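Local coordinates for protein tyrocidine synthetase 3 (PDB 2JGP) that carries a peptidyl carrier domain and a condensation domain of a nonribosomal peptide synthetase and takes part in peptide bond formation during tyrocidine biosynthesis, at residues T124-G129 and E211-L216; S176-E181 and L207-D212; K312-G317 and I502-V507; L333-N338 and E389-V394. All blocks are in the same frame, centred on the assembly; numbering follows the deposited sequence.

Contact 1. Residues T124-G129 and E211-L216; sequences TMLIEG and EDRYVL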
loop_
_atom_site.group_PDB
_atom_site.type_symbol
_atom_site.label_atom_id
_atom_site.label_comp_id
_atom_site.label_asym_id
_atom_site.label_seq_id
_atom_site.Cartn_x
_atom_site.Cartn_y
_atom_site.Cartn_z
ATOM N N THR A 124 -19.199 -1.514 8.581
ATOM C CA THR A 124 -20.282 -1.336 9.538
ATOM C C THR A 124 -19.688 -0.820 10.837
ATOM O O THR A 124 -18.592 -1.224 11.231
ATOM C CB THR A 124 -21.039 -2.650 9.803
ATOM O OG1 THR A 124 -20.113 -3.664 10.215
ATOM C CG2 THR A 124 -21.762 -3.110 8.550
ATOM N N MET A 125 -20.409 0.094 11.479
ATOM C CA MET A 125 -19.968 0.699 12.727
ATOM C C MET A 125 -21.135 0.711 13.693
ATOM O O MET A 125 -22.226 1.155 13.335
ATOM C CB MET A 125 -19.494 2.128 12.467
ATOM C CG MET A 125 -18.948 2.847 13.686
ATOM S SD MET A 125 -17.949 4.270 13.210
ATOM C CE MET A 125 -19.131 5.195 12.231
ATOM N N LEU A 126 -20.909 0.200 14.901
ATOM C CA LEU A 126 -21.896 0.287 15.975
ATOM C C LEU A 126 -21.763 1.644 16.663
ATOM O O LEU A 126 -20.691 1.983 17.181
ATOM C CB LEU A 126 -21.698 -0.835 17.002
ATOM C CG LEU A 126 -22.639 -0.807 18.216
ATOM C CD1 LEU A 126 -24.095 -0.958 17.781
ATOM C CD2 LEU A 126 -22.264 -1.883 19.226
ATOM N N ILE A 127 -22.851 2.411 16.662
ATOM C CA ILE A 127 -22.890 3.717 17.311
ATOM C C ILE A 127 -23.838 3.651 18.500
ATOM O O ILE A 127 -25.035 3.423 18.330
ATOM C CB ILE A 127 -23.366 4.822 16.349
ATOM C CG1 ILE A 127 -22.450 4.896 15.121
ATOM C CG2 ILE A 127 -23.405 6.172 17.070
ATOM C CD1 ILE A 127 -22.861 5.953 14.113
ATOM N N GLU A 128 -23.288 3.847 19.696
ATOM C CA GLU A 128 -24.062 3.827 20.930
ATOM C C GLU A 128 -24.071 5.218 21.553
ATOM O O GLU A 128 -23.038 5.712 22.008
ATOM C CB GLU A 128 -23.482 2.799 21.901
ATOM C CG GLU A 128 -23.816 1.363 21.522
ATOM C CD GLU A 128 -22.852 0.349 22.112
ATOM O OE1 GLU A 128 -21.638 0.432 21.818
ATOM O OE2 GLU A 128 -23.312 -0.544 22.853
ATOM N N GLY A 129 -25.247 5.842 21.559
ATOM C CA GLY A 129 -25.406 7.215 22.025
ATOM C C GLY A 129 -26.596 7.876 21.358
ATOM O O GLY A 129 -27.400 7.207 20.709
ATOM N N GLU A 211 -33.158 1.877 21.165
ATOM C CA GLU A 211 -33.136 3.120 21.944
ATOM C C GLU A 211 -32.055 4.127 21.523
ATOM O O GLU A 211 -32.355 5.081 20.801
ATOM C CB GLU A 211 -33.044 2.800 23.458
ATOM C CG GLU A 211 -33.778 1.519 23.905
ATOM C CD GLU A 211 -33.168 0.228 23.340
ATOM O OE1 GLU A 211 -31.951 0.202 23.044
ATOM O OE2 GLU A 211 -33.919 -0.757 23.168
ATOM N N ASP A 212 -30.812 3.917 21.954
ATOM C CA ASP A 212 -29.694 4.785 21.569
ATOM C C ASP A 212 -28.609 3.940 20.902
ATOM O O ASP A 212 -27.426 4.079 21.199
ATOM C CB ASP A 212 -29.126 5.527 22.800
ATOM C CG ASP A 212 -29.904 6.795 23.149
ATOM O OD1 ASP A 212 -30.419 7.480 22.239
ATOM O OD2 ASP A 212 -29.983 7.120 24.349
ATOM N N ARG A 213 -29.029 3.059 19.995
ATOM C CA ARG A 213 -28.125 2.117 19.351
ATOM C C ARG A 213 -28.393 2.110 17.853
ATOM O O ARG A 213 -29.532 1.917 17.425
ATOM C CB ARG A 213 -28.310 0.704 19.910
ATOM C CG ARG A 213 -28.177 0.580 21.434
ATOM C CD ARG A 213 -27.140 -0.468 21.802
ATOM N NE ARG A 213 -27.479 -1.789 21.280
ATOM C CZ ARG A 213 -26.598 -2.726 20.927
ATOM N NH1 ARG A 213 -25.287 -2.519 21.016
ATOM N NH2 ARG A 213 -27.035 -3.887 20.466
ATOM N N TYR A 214 -27.336 2.321 17.074
ATOM C CA TYR A 214 -27.430 2.385 15.620
ATOM C C TYR A 214 -26.291 1.601 14.974
ATOM O O TYR A 214 -25.207 1.477 15.549
ATOM C CB TYR A 214 -27.351 3.837 15.146
ATOM C CG TYR A 214 -28.379 4.773 15.743
ATOM C CD1 TYR A 214 -28.141 5.423 16.946
ATOM C CD2 TYR A 214 -29.579 5.028 15.086
ATOM C CE1 TYR A 214 -29.083 6.292 17.497
ATOM C CE2 TYR A 214 -30.518 5.893 15.619
ATOM C CZ TYR A 214 -30.265 6.522 16.825
ATOM O OH TYR A 214 -31.200 7.380 17.352
ATOM N N VAL A 215 -26.543 1.077 13.780
ATOM C CA VAL A 215 -25.479 0.540 12.934
ATOM C C VAL A 215 -25.389 1.390 11.677
ATOM O O VAL A 215 -26.373 1.542 10.959
ATOM C CB VAL A 215 -25.724 -0.929 12.543
ATOM C CG1 VAL A 215 -24.642 -1.408 11.564
ATOM C CG2 VAL A 215 -25.748 -1.799 13.786
ATOM N N LEU A 216 -24.214 1.963 11.435
ATOM C CA LEU A 216 -23.969 2.745 10.227
ATOM C C LEU A 216 -23.322 1.853 9.184
ATOM O O LEU A 216 -22.192 1.400 9.358
ATOM C CB LEU A 216 -23.060 3.939 10.524
ATOM C CG LEU A 216 -22.830 4.939 9.385
ATOM C CD1 LEU A 216 -24.141 5.634 9.009
ATOM C CD2 LEU A 216 -21.776 5.957 9.786
#
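An antiparallel strand pair inside the condensation domain's mixed sheet joins T124-G129 to R213-L216, with M125 facing L216 and I127 facing Y214 as hydrogen-bonded pairs. M125 N donates to L216 O and L216 N returns a bond to M125 O. The I127-Y214 pair is tighter: I127 N reaches Y214 O over 2.8 Å, almost straight at 174°, and Y214 N gives back to I127 O at 2.8 Å. G129 N adds a bond to D212 O at 2.8 Å, which extends the pairing to D212, just before strand 213-220 begins.

On the face of M125, I127, Y214 and L216, the side chains of M125 and L216 keep each other company, and M125 CE touches L216 CD2 at 3.7 Å; the bend at chi3 (57°) is what places that methyl. I127 CD1 comes against L216 CB at 4.1 Å. The Y214 ring turns its edge to the carbonyl of G129, CE1 to O 3.7 Å.

Strand 123-129 is interior to the five-stranded sheet: its other edge bonds to 447-451, through L126 with A450 and E128 with T448, while V215 pairs outward with L207. The face of L126, E128, R213 and V215 is more polar. E128 and R213 extend alongside one another, their charged planes 59° apart, and form a salt bridge whose hydrogen bond is weak, NH1 of R213 to OE2 of E128 at 3.3 Å. The stronger partner of R213 is E180, whose OE1 makes a salt bridge with NH2, while L126 CD2 packs 3.6 Å from R213 NH1.

Contact 2. Residues S176-E181 and L207-D212; sequences SEVTEE and LKIGED. Unlike the reference sequence in segment 176-181: E181 (reference Gln).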
loop_
_atom_site.group_PDB
_atom_site.type_symbol
_atom_site.label_atom_id
_atom_site.label_comp_id
_atom_site.label_asym_id
_atom_site.label_seq_id
_atom_site.Cartn_x
_atom_site.Cartn_y
_atom_site.Cartn_z
ATOM N N SER A 176 -33.496 3.120 8.359
ATOM C CA SER A 176 -34.383 2.007 8.694
ATOM C C SER A 176 -34.316 1.702 10.187
ATOM O O SER A 176 -33.338 2.042 10.853
ATOM C CB SER A 176 -34.003 0.750 7.903
ATOM O OG SER A 176 -33.995 0.990 6.506
ATOM N N GLU A 177 -35.369 1.072 10.702
ATOM C CA GLU A 177 -35.413 0.613 12.086
ATOM C C GLU A 177 -35.603 -0.901 12.087
ATOM O O GLU A 177 -36.618 -1.404 11.609
ATOM C CB GLU A 177 -36.546 1.303 12.849
ATOM C CG GLU A 177 -36.483 2.828 12.786
ATOM C CD GLU A 177 -37.409 3.519 13.771
ATOM O OE1 GLU A 177 -38.251 2.839 14.400
ATOM O OE2 GLU A 177 -37.293 4.756 13.917
ATOM N N VAL A 178 -34.614 -1.619 12.610
ATOM C CA VAL A 178 -34.603 -3.079 12.572
ATOM C C VAL A 178 -34.095 -3.647 13.889
ATOM O O VAL A 178 -33.512 -2.927 14.695
ATOM C CB VAL A 178 -33.677 -3.594 11.445
ATOM C CG1 VAL A 178 -34.153 -3.096 10.087
ATOM C CG2 VAL A 178 -32.232 -3.167 11.696
ATOM N N THR A 179 -34.313 -4.945 14.094
ATOM C CA THR A 179 -33.710 -5.666 15.214
ATOM C C THR A 179 -32.205 -5.776 14.988
ATOM O O THR A 179 -31.738 -5.677 13.851
ATOM C CB THR A 179 -34.311 -7.082 15.354
ATOM O OG1 THR A 179 -35.711 -6.981 15.653
ATOM C CG2 THR A 179 -33.621 -7.868 16.468
ATOM N N GLU A 180 -31.442 -5.962 16.064
ATOM C CA GLU A 180 -29.999 -6.164 15.934
ATOM C C GLU A 180 -29.689 -7.369 15.045
ATOM O O GLU A 180 -28.850 -7.284 14.145
ATOM C CB GLU A 180 -29.336 -6.336 17.305
ATOM C CG GLU A 180 -27.816 -6.332 17.241
ATOM C CD GLU A 180 -27.152 -6.505 18.587
ATOM O OE1 GLU A 180 -27.854 -6.519 19.619
ATOM O OE2 GLU A 180 -25.913 -6.619 18.615
ATOM N N GLU A 181 -30.375 -8.484 15.293
ATOM C CA GLU A 181 -30.181 -9.699 14.495
ATOM C C GLU A 181 -30.574 -9.486 13.029
ATOM O O GLU A 181 -29.904 -9.991 12.131
ATOM C CB GLU A 181 -30.964 -10.881 15.087
ATOM C CG GLU A 181 -30.411 -12.247 14.685
ATOM C CD GLU A 181 -29.038 -12.520 15.280
ATOM O OE1 GLU A 181 -28.933 -12.578 16.525
ATOM O OE2 GLU A 181 -28.066 -12.674 14.509
ATOM N N LEU A 207 -29.130 2.217 10.439
ATOM C CA LEU A 207 -30.095 1.275 10.995
ATOM C C LEU A 207 -30.182 1.463 12.502
ATOM O O LEU A 207 -29.214 1.205 13.212
ATOM C CB LEU A 207 -29.676 -0.163 10.689
ATOM C CG LEU A 207 -29.269 -0.481 9.251
ATOM C CD1 LEU A 207 -28.698 -1.892 9.178
ATOM C CD2 LEU A 207 -30.457 -0.316 8.311
ATOM N N LYS A 208 -31.338 1.926 12.971
ATOM C CA LYS A 208 -31.625 2.013 14.399
ATOM C C LYS A 208 -31.991 0.623 14.906
ATOM O O LYS A 208 -33.012 0.059 14.502
ATOM C CB LYS A 208 -32.775 2.988 14.649
ATOM C CG LYS A 208 -33.144 3.168 16.121
ATOM C CD LYS A 208 -33.946 4.449 16.335
ATOM C CE LYS A 208 -34.104 4.798 17.811
ATOM N NZ LYS A 208 -35.449 4.464 18.345
ATOM N N ILE A 209 -31.143 0.071 15.773
ATOM C CA ILE A 209 -31.348 -1.271 16.330
ATOM C C ILE A 209 -31.846 -1.228 17.773
ATOM O O ILE A 209 -32.217 -2.258 18.344
ATOM C CB ILE A 209 -30.068 -2.147 16.222
ATOM C CG1 ILE A 209 -28.927 -1.599 17.090
ATOM C CG2 ILE A 209 -29.629 -2.241 14.775
ATOM C CD1 ILE A 209 -27.693 -2.478 17.100
ATOM N N GLY A 210 -31.856 -0.033 18.355
ATOM C CA GLY A 210 -32.372 0.156 19.697
ATOM C C GLY A 210 -32.377 1.609 20.120
ATOM O O GLY A 210 -31.741 2.456 19.493
ATOM N N GLU A 211 -33.158 1.877 21.165
ATOM C CA GLU A 211 -33.136 3.120 21.944
ATOM C C GLU A 211 -32.055 4.127 21.523
ATOM O O GLU A 211 -32.355 5.081 20.801
ATOM C CB GLU A 211 -33.044 2.800 23.458
ATOM C CG GLU A 211 -33.778 1.519 23.905
ATOM C CD GLU A 211 -33.168 0.228 23.340
ATOM O OE1 GLU A 211 -31.951 0.202 23.044
ATOM O OE2 GLU A 211 -33.919 -0.757 23.168
ATOM N N ASP A 212 -30.812 3.917 21.954
ATOM C CA ASP A 212 -29.694 4.785 21.569
ATOM C C ASP A 212 -28.609 3.940 20.902
ATOM O O ASP A 212 -27.426 4.079 21.199
ATOM C CB ASP A 212 -29.126 5.527 22.800
ATOM C CG ASP A 212 -29.904 6.795 23.149
ATOM O OD1 ASP A 212 -30.419 7.480 22.239
ATOM O OD2 ASP A 212 -29.983 7.120 24.349
#
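Two backbone hydrogen bonds set S176 and E177 in parallel register with L207 and K208. K208 N donates to S176 O at 2.9 Å, and V178 N donates to K208 O at 3.0 Å, so K208 grips the neighbouring chain with both its N-H and its carbonyl. Just past the end of strand 174-177, V178 O takes a nearly straight CA-H...O contact from I209 CA, 3.2 Å away. I209 and G210 face R213 of strand 213-220, a classic beta bulge.

The apolar contacts begin with S176 CB against L207 CD2 at 3.7 Å. V178 CG2 sits between the backbone N and the carbonyl carbon of its own residue (chi1 -60°, which sets CG1 anti to the carbonyl carbon), and from there touches both L207 CB and I209 CG2, each at 4.1 Å. At the start of helix 180-189, CG of E180, anti to the backbone N (chi1 -171°), lies on I209 CD1 at 3.9 Å. Strand 174-177, this helix and strand 202-210 form a beta-alpha-beta unit, and A183 of the helix covers V178, L207 and I209.

Charged groups stay mostly at the margins. E177 and K208 run alongside each other on the same face, yet E177 OE2 remains 4.8 Å from K208 NZ and bonds instead to Y175 OH. E180 has salt bridges to R213 and R184. The chemistry thus implies cohesion from main-chain bonds and aliphatic packing, with the E177-K208 attraction, if felt, acting only at longer range.

Contact 3. Residues K312-G317 and I502-V507; sequences KALTEG and IAASIV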
loop_
_atom_site.group_PDB
_atom_site.type_symbol
_atom_site.label_atom_id
_atom_site.label_comp_id
_atom_site.label_asym_id
_atom_site.label_seq_id
_atom_site.Cartn_x
_atom_site.Cartn_y
_atom_site.Cartn_z
ATOM N N LYS A 312 6.160 -9.431 23.947
ATOM C CA LYS A 312 6.864 -8.155 24.121
ATOM C C LYS A 312 8.368 -8.261 23.891
ATOM O O LYS A 312 8.961 -7.405 23.231
ATOM C CB LYS A 312 6.624 -7.605 25.528
ATOM C CG LYS A 312 5.223 -7.112 25.748
ATOM C CD LYS A 312 5.033 -6.555 27.141
ATOM C CE LYS A 312 3.572 -6.204 27.381
ATOM N NZ LYS A 312 3.330 -5.748 28.776
ATOM N N ALA A 313 8.981 -9.301 24.449
ATOM C CA ALA A 313 10.437 -9.451 24.415
ATOM C C ALA A 313 10.956 -9.571 22.985
ATOM O O ALA A 313 11.912 -8.894 22.609
ATOM C CB ALA A 313 10.859 -10.664 25.231
ATOM N N LEU A 314 10.323 -10.433 22.194
ATOM C CA LEU A 314 10.726 -10.628 20.797
ATOM C C LEU A 314 10.480 -9.387 19.941
ATOM O O LEU A 314 11.310 -9.031 19.088
ATOM C CB LEU A 314 9.987 -11.821 20.192
ATOM C CG LEU A 314 10.351 -12.195 18.754
ATOM C CD1 LEU A 314 11.857 -12.350 18.563
ATOM C CD2 LEU A 314 9.618 -13.481 18.380
ATOM N N THR A 315 9.339 -8.740 20.159
ATOM C CA THR A 315 9.015 -7.497 19.454
ATOM C C THR A 315 10.107 -6.455 19.665
ATOM O O THR A 315 10.538 -5.804 18.718
ATOM C CB THR A 315 7.655 -6.922 19.914
ATOM O OG1 THR A 315 6.622 -7.869 19.625
ATOM C CG2 THR A 315 7.342 -5.605 19.198
ATOM N N GLU A 316 10.561 -6.319 20.905
ATOM C CA GLU A 316 11.620 -5.370 21.239
ATOM C C GLU A 316 12.949 -5.763 20.587
ATOM O O GLU A 316 13.673 -4.910 20.084
ATOM C CB GLU A 316 11.787 -5.279 22.753
ATOM C CG GLU A 316 12.653 -4.127 23.196
ATOM C CD GLU A 316 12.835 -4.079 24.696
ATOM O OE1 GLU A 316 12.564 -3.011 25.286
ATOM O OE2 GLU A 316 13.248 -5.105 25.285
ATOM N N GLY A 317 13.264 -7.056 20.598
ATOM C CA GLY A 317 14.483 -7.550 19.970
ATOM C C GLY A 317 14.516 -7.294 18.475
ATOM O O GLY A 317 15.555 -6.940 17.924
ATOM N N ILE A 502 11.974 -18.508 13.723
ATOM C CA ILE A 502 12.972 -17.885 12.856
ATOM C C ILE A 502 13.333 -16.499 13.400
ATOM O O ILE A 502 14.512 -16.147 13.499
ATOM C CB ILE A 502 12.483 -17.789 11.389
ATOM C CG1 ILE A 502 12.446 -19.180 10.751
ATOM C CG2 ILE A 502 13.396 -16.867 10.575
ATOM C CD1 ILE A 502 11.614 -19.252 9.481
ATOM N N ALA A 503 12.311 -15.733 13.774
ATOM C CA ALA A 503 12.492 -14.387 14.308
ATOM C C ALA A 503 13.357 -14.387 15.569
ATOM O O ALA A 503 14.259 -13.564 15.709
ATOM C CB ALA A 503 11.134 -13.742 14.593
ATOM N N ALA A 504 13.081 -15.316 16.477
ATOM C CA ALA A 504 13.843 -15.436 17.724
ATOM C C ALA A 504 15.315 -15.749 17.447
ATOM O O ALA A 504 16.212 -15.151 18.050
ATOM C CB ALA A 504 13.226 -16.509 18.618
ATOM N N SER A 505 15.549 -16.667 16.515
ATOM C CA SER A 505 16.899 -17.111 16.163
ATOM C C SER A 505 17.754 -16.001 15.548
ATOM O O SER A 505 18.933 -15.864 15.878
ATOM C CB SER A 505 16.821 -18.280 15.182
ATOM O OG SER A 505 16.025 -19.324 15.711
ATOM N N ILE A 506 17.163 -15.218 14.647
ATOM C CA ILE A 506 17.894 -14.136 13.986
ATOM C C ILE A 506 18.152 -12.957 14.938
ATOM O O ILE A 506 19.153 -12.257 14.793
ATOM C CB ILE A 506 17.222 -13.675 12.659
ATOM C CG1 ILE A 506 15.835 -13.067 12.887
ATOM C CG2 ILE A 506 17.114 -14.845 11.694
ATOM C CD1 ILE A 506 15.852 -11.715 13.580
ATOM N N VAL A 507 17.266 -12.751 15.914
ATOM C CA VAL A 507 17.517 -11.761 16.968
ATOM C C VAL A 507 18.673 -12.228 17.876
ATOM O O VAL A 507 19.551 -11.433 18.245
ATOM C CB VAL A 507 16.242 -11.477 17.807
ATOM C CG1 VAL A 507 16.582 -10.705 19.081
ATOM C CG2 VAL A 507 15.231 -10.691 16.983
#
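L314 and V507 reach across from opposite helices and meet through their methyls, L314 CD1 to V507 CG2 at 4.1 Å. The two helical segments run at 53° to each other with their axes 9.9 Å apart, and no hydrogen bond spans the gap.

L314 starts off to the side of the other helix, but its branched end swings in: CG lies anti to the backbone N (chi1 -177°), and the two methyls then divide the work. CD1 rests on the main chain of 502-507, 3.8 Å from A504 CA, while CD2 lies against A503 CB at 4.1 Å. With alanine at both places, CD1 lies on the backbone and CD2 on a methyl.

V507 makes the reverse approach, its CB directed at helix 312-325. Both of its methyls bear on G317, CG1 at 3.9 Å from G317 CA and CG2 at 3.8 Å from G317 C. A beta carbon on G317 would clash with V507 CG1, so the bare backbone there is what admits the valine. The closest CA pair of the two segments is G317 and V507, 6.0 Å apart.

This is a helix-helix packing at the surface of the condensation domain. Farther along helix 312-325, L318 takes up V507 and I506, and L321 also meets I506. On the inner side, I502 packs on V339 and L340 of helix 329-345, while T315 bonds to M476 at the start of strand 476-483.

Contact 4. Residues L333-N338 and E389-V394; sequences LLAAYN and EFLQEV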
loop_
_atom_site.group_PDB
_atom_site.type_symbol
_atom_site.label_atom_id
_atom_site.label_comp_id
_atom_site.label_asym_id
_atom_site.label_seq_id
_atom_site.Cartn_x
_atom_site.Cartn_y
_atom_site.Cartn_z
ATOM N N LEU A 333 11.252 -8.044 9.181
ATOM C CA LEU A 333 10.131 -8.985 9.090
ATOM C C LEU A 333 9.958 -9.563 7.679
ATOM O O LEU A 333 9.697 -10.761 7.520
ATOM C CB LEU A 333 8.842 -8.311 9.539
ATOM C CG LEU A 333 8.798 -7.803 10.974
ATOM C CD1 LEU A 333 7.511 -7.033 11.209
ATOM C CD2 LEU A 333 8.943 -8.945 11.964
ATOM N N LEU A 334 10.094 -8.720 6.657
ATOM C CA LEU A 334 10.034 -9.202 5.278
ATOM C C LEU A 334 11.155 -10.196 5.017
ATOM O O LEU A 334 10.952 -11.221 4.361
ATOM C CB LEU A 334 10.122 -8.040 4.279
ATOM C CG LEU A 334 10.143 -8.417 2.791
ATOM C CD1 LEU A 334 8.905 -9.248 2.404
ATOM C CD2 LEU A 334 10.255 -7.155 1.943
ATOM N N ALA A 335 12.344 -9.880 5.524
ATOM C CA ALA A 335 13.487 -10.769 5.415
ATOM C C ALA A 335 13.192 -12.108 6.096
ATOM O O ALA A 335 13.414 -13.164 5.511
ATOM C CB ALA A 335 14.729 -10.112 6.026
ATOM N N ALA A 336 12.680 -12.056 7.326
ATOM C CA ALA A 336 12.321 -13.266 8.074
ATOM C C ALA A 336 11.224 -14.054 7.358
ATOM O O ALA A 336 11.217 -15.285 7.365
ATOM C CB ALA A 336 11.868 -12.907 9.493
ATOM N N TYR A 337 10.298 -13.336 6.736
ATOM C CA TYR A 337 9.224 -13.980 6.001
ATOM C C TYR A 337 9.784 -14.727 4.789
ATOM O O TYR A 337 9.397 -15.868 4.533
ATOM C CB TYR A 337 8.161 -12.953 5.602
ATOM C CG TYR A 337 6.961 -13.557 4.917
ATOM C CD1 TYR A 337 6.197 -14.535 5.547
ATOM C CD2 TYR A 337 6.581 -13.141 3.646
ATOM C CE1 TYR A 337 5.089 -15.095 4.917
ATOM C CE2 TYR A 337 5.475 -13.699 3.011
ATOM C CZ TYR A 337 4.733 -14.668 3.656
ATOM O OH TYR A 337 3.639 -15.228 3.032
ATOM N N ASN A 338 10.717 -14.109 4.069
ATOM C CA ASN A 338 11.387 -14.789 2.953
ATOM C C ASN A 338 12.109 -16.088 3.341
ATOM O O ASN A 338 12.068 -17.072 2.594
ATOM C CB ASN A 338 12.369 -13.860 2.241
ATOM C CG ASN A 338 11.702 -13.014 1.186
ATOM O OD1 ASN A 338 11.764 -13.331 -0.003
ATOM N ND2 ASN A 338 11.061 -11.937 1.610
ATOM N N GLU A 389 23.582 -10.590 5.823
ATOM C CA GLU A 389 23.815 -10.170 4.438
ATOM C C GLU A 389 22.541 -10.287 3.594
ATOM O O GLU A 389 22.304 -9.455 2.720
ATOM C CB GLU A 389 24.973 -10.940 3.798
ATOM C CG GLU A 389 24.652 -12.340 3.343
ATOM C CD GLU A 389 25.867 -13.044 2.775
ATOM O OE1 GLU A 389 26.269 -14.089 3.331
ATOM O OE2 GLU A 389 26.428 -12.532 1.782
ATOM N N PHE A 390 21.729 -11.311 3.855
ATOM C CA PHE A 390 20.434 -11.456 3.182
ATOM C C PHE A 390 19.520 -10.273 3.498
ATOM O O PHE A 390 18.874 -9.714 2.600
ATOM C CB PHE A 390 19.735 -12.760 3.579
ATOM C CG PHE A 390 18.361 -12.899 2.988
ATOM C CD1 PHE A 390 18.195 -12.979 1.611
ATOM C CD2 PHE A 390 17.231 -12.912 3.800
ATOM C CE1 PHE A 390 16.928 -13.090 1.054
ATOM C CE2 PHE A 390 15.960 -13.021 3.248
ATOM C CZ PHE A 390 15.810 -13.108 1.872
ATOM N N LEU A 391 19.474 -9.892 4.772
ATOM C CA LEU A 391 18.687 -8.736 5.195
ATOM C C LEU A 391 19.125 -7.458 4.475
ATOM O O LEU A 391 18.298 -6.621 4.126
ATOM C CB LEU A 391 18.774 -8.541 6.713
ATOM C CG LEU A 391 18.134 -7.256 7.260
ATOM C CD1 LEU A 391 16.650 -7.199 6.920
ATOM C CD2 LEU A 391 18.357 -7.130 8.762
ATOM N N GLN A 392 20.427 -7.300 4.268
ATOM C CA GLN A 392 20.921 -6.161 3.515
ATOM C C GLN A 392 20.488 -6.217 2.055
ATOM O O GLN A 392 20.246 -5.179 1.448
ATOM C CB GLN A 392 22.440 -6.061 3.626
ATOM C CG GLN A 392 22.907 -5.709 5.030
ATOM C CD GLN A 392 22.379 -4.361 5.506
ATOM O OE1 GLN A 392 22.436 -3.367 4.778
ATOM N NE2 GLN A 392 21.848 -4.328 6.730
ATOM N N GLU A 393 20.382 -7.421 1.493
ATOM C CA GLU A 393 19.846 -7.570 0.139
ATOM C C GLU A 393 18.385 -7.133 0.095
ATOM O O GLU A 393 17.974 -6.408 -0.815
ATOM C CB GLU A 393 19.993 -9.008 -0.357
ATOM C CG GLU A 393 21.431 -9.480 -0.488
ATOM C CD GLU A 393 21.532 -10.903 -0.990
ATOM O OE1 GLU A 393 20.484 -11.581 -1.099
ATOM O OE2 GLU A 393 22.660 -11.346 -1.264
ATOM N N VAL A 394 17.614 -7.565 1.092
ATOM C CA VAL A 394 16.200 -7.183 1.233
ATOM C C VAL A 394 16.041 -5.670 1.341
ATOM O O VAL A 394 15.163 -5.086 0.704
ATOM C CB VAL A 394 15.536 -7.864 2.464
ATOM C CG1 VAL A 394 14.124 -7.320 2.704
ATOM C CG2 VAL A 394 15.494 -9.380 2.278
#
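With chi1 at 176°, F390 carries its CG anti to the backbone N, and the ring is directed at helix 329-345 by its edge. The ring's rim is what touches: CE2 of F390 lies 3.4 Å from A335 O, and CZ lies 3.5 Å from N338 CB, both partners near the ring plane. The N338 side chain crosses the phenyl at about a right angle.

N338 keeps its amide on its own helix. Its ND2 donates to L334 O at 2.8 Å in a practically straight bond, from above the plane of that carbonyl. The helical bond from N338 N reaches the same oxygen from the opposite face, so two donors grip L334 O, and the ND2 bond holds the amide's rotation.

A335 is the point of closest backbone approach, its CA 5.6 Å from that of L391. Its small CB fits among three larger side chains: L391 CD1 at 3.6 Å, V394 CG2 at 3.9 Å, and the F390 ring. The same V394 CG2 also sits over one face of that ring, toward its rim, while V394 CG1 meets L334 CD2 at 3.9 Å.

The contact is buried in the condensation domain, the two segments crossing at 115°. Strands 350-356 and 373-379 pack against the pair: V352 meets L334 and N338, and N379 meets N338, F390 and V394. L333 and L334 continue onto F432 of strand 430-435.

Overall arrangement
All four contacts lie within the condensation domain, as two clusters far apart. Contacts 1 and 2 belong to neighbouring strands of one mixed sheet, share E211 and D212, and are joined by a probable hydrogen bond from V215 N to L207 O; contact 1 is partly buried, contact 2 at the surface and sheet edge. Contacts 3 and 4 are helix packings with centres 14 Å apart, contact 4 nested in the chain loop that contact 3 closes; I502 of contact 3 packs on helix 329-345, which contributes to contact 4. Contact 4 is core, contact 3 surface. Main-chain hydrogen bonds dominate the strand pairs, whereas none crosses between the segments of either helix contact.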